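Long-range contact in extracellular subtilisin-like serine proteinase (Vibrio sp. PA-44, PDB 1SH7), which probably cleaves peptide bonds as a cold-adapted, calcium-dependent serine endopeptidase of the subtilisin-like S8 family: residues 250-255 against 271-276. Residues are numbered along the deposited sequence; the frame is centred on the assembly and turned at random.
Sequences NSRASE and SLADSG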
loop_
_atom_site.group_PDB
_atom_site.type_symbol
_atom_site.label_atom_id
_atom_site.label_comp_id
_atom_site.label_asym_id
_atom_site.label_seq_id
_atom_site.Cartn_x
_atom_site.Cartn_y
_atom_site.Cartn_z
ATOM N N ASN A 250 -3.201 9.392 -9.854
ATOM C CA ASN A 250 -4.203 10.438 -9.936
ATOM C C ASN A 250 -5.010 10.481 -11.217
ATOM O O ASN A 250 -6.230 10.551 -11.178
ATOM C CB ASN A 250 -3.528 11.803 -9.773
ATOM C CG ASN A 250 -3.384 12.199 -8.338
ATOM O OD1 ASN A 250 -4.360 12.612 -7.705
ATOM N ND2 ASN A 250 -2.169 12.089 -7.809
ATOM N N SER A 251 -4.341 10.453 -12.349
ATOM C CA SER A 251 -5.023 10.610 -13.638
ATOM C C SER A 251 -5.816 9.381 -14.005
ATOM O O SER A 251 -6.839 9.513 -14.666
ATOM C CB SER A 251 -4.055 11.019 -14.773
ATOM O OG SER A 251 -2.996 10.113 -14.915
ATOM N N ARG A 252 -5.396 8.214 -13.553
ATOM C CA ARG A 252 -6.127 6.965 -13.805
ATOM C C ARG A 252 -7.261 6.659 -12.803
ATOM O O ARG A 252 -8.108 5.780 -13.073
ATOM C CB ARG A 252 -5.172 5.791 -13.843
ATOM C CG ARG A 252 -4.228 5.829 -15.024
ATOM C CD ARG A 252 -3.217 4.742 -15.047
ATOM N NE ARG A 252 -2.516 4.754 -16.339
ATOM C CZ ARG A 252 -1.566 3.908 -16.692
ATOM N NH1 ARG A 252 -1.156 2.971 -15.844
ATOM N NH2 ARG A 252 -1.035 3.999 -17.915
ATOM N N ALA A 253 -7.320 7.382 -11.686
ATOM C CA ALA A 253 -8.252 7.061 -10.618
ATOM C C ALA A 253 -9.674 7.319 -11.091
ATOM O O ALA A 253 -9.922 8.202 -11.892
ATOM C CB ALA A 253 -7.991 7.899 -9.359
ATOM N N SER A 254 -10.589 6.543 -10.560
ATOM C CA SER A 254 -12.035 6.743 -10.732
ATOM C C SER A 254 -12.508 7.915 -9.892
ATOM O O SER A 254 -12.178 8.014 -8.702
ATOM C CB SER A 254 -12.787 5.474 -10.313
ATOM O OG SER A 254 -12.292 4.345 -10.992
ATOM N N GLU A 255 -13.244 8.827 -10.510
ATOM C CA GLU A 255 -13.663 10.081 -9.861
ATOM C C GLU A 255 -15.104 10.056 -9.373
ATOM O O GLU A 255 -15.973 9.529 -10.051
ATOM C CB GLU A 255 -13.585 11.251 -10.846
ATOM C CG GLU A 255 -12.212 11.480 -11.425
ATOM C CD GLU A 255 -12.190 12.634 -12.460
ATOM O OE1 GLU A 255 -11.168 13.339 -12.500
ATOM O OE2 GLU A 255 -13.165 12.839 -13.225
ATOM N N SER A 271 -6.752 0.152 -11.286
ATOM C CA SER A 271 -5.541 -0.641 -11.471
ATOM C C SER A 271 -5.073 -0.715 -12.932
ATOM O O SER A 271 -3.976 -1.209 -13.192
ATOM C CB SER A 271 -5.792 -2.063 -10.983
ATOM O OG SER A 271 -6.753 -2.734 -11.803
ATOM N N LEU A 272 -5.925 -0.253 -13.846
ATOM C CA LEU A 272 -5.766 -0.469 -15.272
ATOM C C LEU A 272 -5.253 0.773 -15.991
ATOM O O LEU A 272 -5.383 1.884 -15.489
ATOM C CB LEU A 272 -7.103 -0.903 -15.872
ATOM C CG LEU A 272 -7.772 -2.158 -15.289
ATOM C CD1 LEU A 272 -9.107 -2.484 -16.013
ATOM C CD2 LEU A 272 -6.788 -3.325 -15.384
ATOM N N ALA A 273 -4.701 0.577 -17.184
ATOM C CA ALA A 273 -3.983 1.637 -17.879
ATOM C C ALA A 273 -4.885 2.499 -18.761
ATOM O O ALA A 273 -4.729 2.494 -19.983
ATOM C CB ALA A 273 -2.841 1.033 -18.729
ATOM N N ASP A 274 -5.794 3.256 -18.159
ATOM C CA ASP A 274 -6.589 4.239 -18.888
ATOM C C ASP A 274 -7.092 5.363 -17.952
ATOM O O ASP A 274 -7.138 5.166 -16.745
ATOM C CB ASP A 274 -7.701 3.545 -19.692
ATOM C CG ASP A 274 -8.781 2.938 -18.822
ATOM O OD1 ASP A 274 -8.645 1.765 -18.369
ATOM O OD2 ASP A 274 -9.819 3.582 -18.552
ATOM N N SER A 275 -7.427 6.546 -18.491
ATOM C CA SER A 275 -7.655 7.727 -17.620
ATOM C C SER A 275 -9.092 7.958 -17.098
ATOM O O SER A 275 -10.062 7.936 -17.860
ATOM C CB SER A 275 -7.131 9.053 -18.221
ATOM O OG SER A 275 -6.681 8.969 -19.557
ATOM N N GLY A 276 -9.191 8.241 -15.790
ATOM C CA GLY A 276 -10.459 8.402 -15.108
ATOM C C GLY A 276 -11.195 9.721 -15.283
ATOM O O GLY A 276 -12.277 9.892 -14.711
HETATM O O HOH W 1 -13.810 8.139 -13.290
#
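Arg-252, next to Ser-251 of helix 242-252, runs its side chain along the inside of the bend made by residues 272-275. Its CB and CG lie against the carbonyl of Asp-274, Arg-252 CG coming within 3.4 Å of Asp-274 O; CG sits anti to the carbonyl carbon (chi1 -67°), and from there to NE the chain is fully extended. Arg-252 CD passes Leu-272 O at 3.6 Å. The guanidinium of Arg-252 then turns one face to Ala-273, whose CA stands 3.5 Å above the plane, over its centre, while Arg-252 NH2 touches Ala-273 CB at 3.6 Å. Ala-273 is the middle residue of an inverse gamma turn, closed by a weak bond from Asp-274 N to Leu-272 O. The charge itself is met elsewhere: NH1 forms a salt bridge with Glu-236, on helix 219-236, and Tyr-233 of that helix adds a cation-pi contact. In this subtilase catalytic domain the contact joins helix 242-252 to the chain following the small antiparallel pair of strands 254-255 and 267-268, near a calcium site: the side chain of Leu-272 is about 4 Å from that of the calcium ligand Asp-12. Gly-276 N donates a hydrogen bond to Ser-251 O at 2.9 Å, in the carbonyl plane, and one CA hydrogen of Gly-276 is aimed almost straight (173°) at Ala-253 O in a CA-H...O contact, with CA 3.3 Å from that oxygen. Beyond it, one water accepts from Glu-255 N and donates to Gly-276 O at 2.7 Å.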